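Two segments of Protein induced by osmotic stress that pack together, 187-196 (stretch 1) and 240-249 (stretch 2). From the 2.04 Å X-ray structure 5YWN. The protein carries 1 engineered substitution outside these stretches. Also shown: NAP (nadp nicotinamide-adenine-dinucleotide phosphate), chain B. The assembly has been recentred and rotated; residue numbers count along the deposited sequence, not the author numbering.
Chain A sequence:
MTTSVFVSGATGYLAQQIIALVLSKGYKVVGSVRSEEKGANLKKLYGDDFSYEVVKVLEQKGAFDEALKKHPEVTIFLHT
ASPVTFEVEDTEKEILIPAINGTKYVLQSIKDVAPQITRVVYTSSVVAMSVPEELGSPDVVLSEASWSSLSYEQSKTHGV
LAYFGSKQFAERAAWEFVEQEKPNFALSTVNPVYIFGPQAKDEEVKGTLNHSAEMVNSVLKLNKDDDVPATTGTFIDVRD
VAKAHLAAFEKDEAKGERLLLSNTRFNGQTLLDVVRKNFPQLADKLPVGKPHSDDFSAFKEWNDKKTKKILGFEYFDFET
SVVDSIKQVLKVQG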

# COMPACT_ATOMS: atom_id res chain seq x y z
N LEU A 187 17.99 -0.57 2.35
CA LEU A 187 16.61 -0.89 2.44
C LEU A 187 15.86 0.13 3.23
O LEU A 187 16.35 0.66 4.17
CB LEU A 187 16.39 -2.26 3.07
CG LEU A 187 14.97 -2.75 3.41
CD1 LEU A 187 14.12 -2.90 2.19
CD2 LEU A 187 14.98 -4.04 4.21
N SER A 188 14.65 0.36 2.83
CA SER A 188 13.72 1.12 3.60
C SER A 188 12.31 0.57 3.45
O SER A 188 12.04 -0.09 2.53
CB SER A 188 13.82 2.59 3.23
OG SER A 188 13.44 2.82 1.93
N THR A 189 11.44 0.84 4.42
CA THR A 189 10.08 0.35 4.36
C THR A 189 9.10 1.46 4.47
O THR A 189 9.37 2.45 5.05
CB THR A 189 9.72 -0.75 5.42
OG1 THR A 189 9.56 -0.18 6.71
CG2 THR A 189 10.74 -1.85 5.46
N VAL A 190 7.93 1.24 3.90
CA VAL A 190 6.79 2.10 4.07
C VAL A 190 5.64 1.33 4.73
O VAL A 190 5.25 0.31 4.27
CB VAL A 190 6.41 2.77 2.76
CG1 VAL A 190 5.19 3.62 2.92
CG2 VAL A 190 7.56 3.57 2.22
N ASN A 191 5.13 1.85 5.81
CA ASN A 191 4.17 1.17 6.66
C ASN A 191 2.83 1.96 6.76
O ASN A 191 2.61 2.75 7.62
CB ASN A 191 4.75 0.88 8.05
CG ASN A 191 5.99 0.04 8.00
OD1 ASN A 191 6.95 0.40 7.45
ND2 ASN A 191 5.92 -1.10 8.60
N PRO A 192 1.99 1.77 5.77
CA PRO A 192 0.71 2.48 5.73
C PRO A 192 -0.42 1.87 6.55
O PRO A 192 -0.48 0.71 6.76
CB PRO A 192 0.34 2.48 4.26
CG PRO A 192 1.36 1.73 3.60
CD PRO A 192 2.17 1.00 4.57
N VAL A 193 -1.35 2.74 6.90
CA VAL A 193 -2.67 2.42 7.38
C VAL A 193 -3.64 2.22 6.21
O VAL A 193 -3.21 2.02 5.12
CB VAL A 193 -3.18 3.46 8.40
CG1 VAL A 193 -2.23 3.56 9.55
CG2 VAL A 193 -3.39 4.79 7.74
N TYR A 194 -4.93 2.28 6.45
CA TYR A 194 -5.89 2.15 5.36
C TYR A 194 -5.65 3.22 4.29
O TYR A 194 -5.53 4.37 4.57
CB TYR A 194 -7.32 2.27 5.84
CG TYR A 194 -7.88 1.14 6.60
CD1 TYR A 194 -8.15 -0.03 6.00
CD2 TYR A 194 -8.15 1.26 7.92
CE1 TYR A 194 -8.67 -1.08 6.67
CE2 TYR A 194 -8.67 0.20 8.63
CZ TYR A 194 -8.92 -0.97 7.98
OH TYR A 194 -9.46 -2.01 8.64
N ILE A 195 -5.58 2.78 3.06
CA ILE A 195 -5.30 3.66 1.97
C ILE A 195 -6.55 4.04 1.15
O ILE A 195 -7.16 3.22 0.55
CB ILE A 195 -4.23 3.08 1.04
CG1 ILE A 195 -2.96 2.69 1.79
CG2 ILE A 195 -3.95 4.03 -0.09
CD1 ILE A 195 -1.93 2.08 0.92
N PHE A 196 -6.86 5.32 1.16
CA PHE A 196 -7.96 5.89 0.42
C PHE A 196 -7.45 6.86 -0.67
O PHE A 196 -6.37 7.32 -0.62
CB PHE A 196 -8.96 6.65 1.30
CG PHE A 196 -9.56 5.87 2.42
CD1 PHE A 196 -9.67 4.52 2.39
CD2 PHE A 196 -10.03 6.53 3.51
CE1 PHE A 196 -10.23 3.85 3.44
CE2 PHE A 196 -10.60 5.87 4.55
CZ PHE A 196 -10.68 4.53 4.53
N ASP A 240 -0.17 10.36 -1.04
CA ASP A 240 0.80 10.48 0.00
C ASP A 240 1.67 9.21 0.20
O ASP A 240 2.82 9.30 0.39
CB ASP A 240 0.15 10.93 1.28
CG ASP A 240 -0.42 12.32 1.19
OD1 ASP A 240 0.19 13.15 0.60
OD2 ASP A 240 -1.47 12.55 1.71
N VAL A 241 1.07 8.03 0.10
CA VAL A 241 1.81 6.80 0.18
C VAL A 241 2.82 6.69 -0.95
O VAL A 241 3.95 6.36 -0.74
CB VAL A 241 0.95 5.56 0.26
CG1 VAL A 241 1.84 4.36 0.41
CG2 VAL A 241 0.04 5.63 1.45
N ALA A 242 2.39 7.07 -2.13
CA ALA A 242 3.25 7.08 -3.27
C ALA A 242 4.44 8.05 -3.12
O ALA A 242 5.51 7.69 -3.37
CB ALA A 242 2.48 7.34 -4.54
N LYS A 243 4.18 9.23 -2.64
CA LYS A 243 5.20 10.19 -2.38
C LYS A 243 6.18 9.67 -1.37
O LYS A 243 7.31 9.91 -1.50
CB LYS A 243 4.65 11.54 -1.99
CG LYS A 243 3.97 12.27 -3.12
CD LYS A 243 3.63 13.71 -2.81
CE LYS A 243 2.39 13.84 -1.97
NZ LYS A 243 1.94 15.22 -1.85
N ALA A 244 5.69 8.94 -0.38
CA ALA A 244 6.53 8.29 0.61
C ALA A 244 7.47 7.25 0.02
O ALA A 244 8.58 7.16 0.40
CB ALA A 244 5.74 7.72 1.75
N HIS A 245 6.98 6.52 -0.94
CA HIS A 245 7.83 5.59 -1.65
C HIS A 245 8.96 6.33 -2.38
O HIS A 245 10.06 5.93 -2.32
CB HIS A 245 7.03 4.66 -2.55
CG HIS A 245 6.37 3.52 -1.84
ND1 HIS A 245 5.27 3.67 -1.05
CD2 HIS A 245 6.68 2.22 -1.78
CE1 HIS A 245 4.91 2.52 -0.56
NE2 HIS A 245 5.75 1.61 -1.00
N LEU A 246 8.64 7.44 -3.01
CA LEU A 246 9.63 8.25 -3.65
C LEU A 246 10.67 8.77 -2.70
O LEU A 246 11.82 8.58 -2.93
CB LEU A 246 8.99 9.41 -4.35
CG LEU A 246 9.89 10.24 -5.21
CD1 LEU A 246 10.28 9.43 -6.41
CD2 LEU A 246 9.19 11.51 -5.63
N ALA A 247 10.24 9.30 -1.59
CA ALA A 247 11.11 9.75 -0.55
C ALA A 247 11.96 8.58 -0.07
O ALA A 247 13.11 8.72 0.17
CB ALA A 247 10.32 10.26 0.62
N ALA A 248 11.37 7.42 0.01
CA ALA A 248 11.99 6.26 0.58
C ALA A 248 13.24 5.82 -0.15
O ALA A 248 14.07 5.24 0.44
CB ALA A 248 11.02 5.12 0.71
N PHE A 249 13.26 6.03 -1.46
CA PHE A 249 14.44 5.80 -2.24
C PHE A 249 15.32 6.99 -2.63
O PHE A 249 16.46 6.81 -2.90
CB PHE A 249 14.17 4.86 -3.41
CG PHE A 249 13.52 5.47 -4.62
CD1 PHE A 249 14.25 6.09 -5.58
CD2 PHE A 249 12.19 5.32 -4.84
CE1 PHE A 249 13.64 6.61 -6.69
CE2 PHE A 249 11.59 5.79 -5.96
CZ PHE A 249 12.31 6.44 -6.89
PA NAP B . -4.12 -4.67 -4.23
O1A NAP B . -4.73 -3.46 -4.89
O2A NAP B . -4.85 -5.99 -4.26
O5B NAP B . -2.65 -4.90 -4.86
C5B NAP B . -2.02 -6.17 -4.78
C4B NAP B . -1.26 -6.45 -6.07
O4B NAP B . -0.23 -7.41 -5.83
C3B NAP B . -2.18 -7.01 -7.15
O3B NAP B . -2.21 -6.14 -8.28
C2B NAP B . -1.62 -8.36 -7.53
O2B NAP B . -1.28 -8.40 -8.91
C1B NAP B . -0.38 -8.57 -6.66
N9A NAP B . -0.54 -9.78 -5.82
C8A NAP B . -1.46 -9.94 -4.85
N7A NAP B . -1.34 -11.17 -4.28
C5A NAP B . -0.33 -11.81 -4.89
C6A NAP B . 0.32 -13.14 -4.78
N6A NAP B . -0.09 -14.05 -3.87
N1A NAP B . 1.34 -13.41 -5.62
C2A NAP B . 1.77 -12.52 -6.54
N3A NAP B . 1.22 -11.30 -6.69
C4A NAP B . 0.19 -10.89 -5.91
O3 NAP B . -3.80 -4.31 -2.70
PN NAP B . -3.40 -2.80 -2.29
O1N NAP B . -4.44 -2.28 -1.34
O2N NAP B . -3.07 -2.04 -3.55
O5D NAP B . -2.03 -3.02 -1.46
C5D NAP B . -0.77 -2.73 -2.06
C4D NAP B . 0.35 -3.07 -1.09
O4D NAP B . 0.42 -2.09 -0.05
C3D NAP B . 0.14 -4.42 -0.43
O3D NAP B . 1.19 -5.33 -0.79
C2D NAP B . 0.14 -4.18 1.06
O2D NAP B . 1.17 -4.94 1.71
C1D NAP B . 0.37 -2.69 1.25
N1N NAP B . -0.72 -2.10 2.04
C2N NAP B . -1.79 -1.60 1.42
C3N NAP B . -2.84 -1.04 2.15
C7N NAP B . -4.04 -0.48 1.45
O7N NAP B . -5.04 -0.23 2.10
N7N NAP B . -3.98 -0.28 0.14
C4N NAP B . -2.76 -1.01 3.54
C5N NAP B . -1.63 -1.54 4.16
C6N NAP B . -0.62 -2.08 3.38
P2B NAP B . -2.36 -8.88 -10.01
O1X NAP B . -1.51 -9.42 -11.14
O2X NAP B . -3.17 -9.92 -9.28
O3X NAP B . -3.12 -7.61 -10.34

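A strand packed against a helix must solve a simple problem: the two backbones lie too far apart to bond to one another, so side chains have to fill the gap. The pairing of strand 187-192 with helix 240-249 is a compact example. The two elements run nearly antiparallel, at 164° between their N-to-C directions, and their axes approach to 8.6 Å. Because successive strand residues point to alternate sides, Ser 188, Val 190 and Pro 192 direct their CA-to-CB bonds toward the helix, while Leu 187, Thr 189 and Asn 191 direct theirs away. The helix answers with Val 241, Ala 244 and Ala 248, spaced by three and four residues and so brought to the same side of the helix by its turn.

Val 190 is the centre of the contact and has the largest area covered by the other stretch, 88 Å². Its t rotamer places both methyl groups among helix residues. Val 190 CG1 lies 4.3 Å from CG1 of Val 241 and 4.3 Å from CB of Ala 244, while Val 190 CG2 reaches CB of Ala 248 at 4.1 Å. The same Val 190 CG2 sits 4.0 Å from the centroid of the His 245 ring, only 9° off the ring normal, a CH-pi contact over the face. A branched aliphatic side chain suits this place because its two methyls can meet several neighbours at once without leaving a polar group unpaired. The imidazole is an apt partner: its face accepts the methyl while its nitrogens bond in the ring plane. His 245 ND1 donates to Val 241 O at 3.0 Å, with a nearly straight angle of 173°, and NE2 is satisfied elsewhere in the structure. Although the CA-to-CB bond of His 245 points sideways, the end of the side chain comes nearer to the strand.

Val 241, with 62 Å² covered, joins the helix to the far end of stretch 1. Its CG1 meets CG of Pro 192 at 4.2 Å as well as Val 190, and its CG2 touches CD1 of Ile 195 at 4.1 Å. Ile 195, with chi2 near 180° (t), lays CG1 and CD1 at almost the same distance from CG2 of Val 241, 4.2 and 4.1 Å, so the contact continues past the loop residue Val 193 into the short second strand. The backbone of Ile 195 has another task, its N donating to O7N of NAP at 3.2 Å.

At the other end the spacing tightens. The CA atoms of Ser 188 and Ala 248 are 6.2 Å apart, against 7.1 Å for Pro 192 and Val 241, and here both side chains are small. Ala 248, with 47 Å² covered, offers a single methyl, whose CB lies 3.6 Å from OG of Ser 188. With chi1 in p, Ser 188 OG donates to Ala 248 O at 2.9 Å, the one hydrogen bond between the stretches. Buried serine is thereby satisfied, and an otherwise apolar contact gains a directional link.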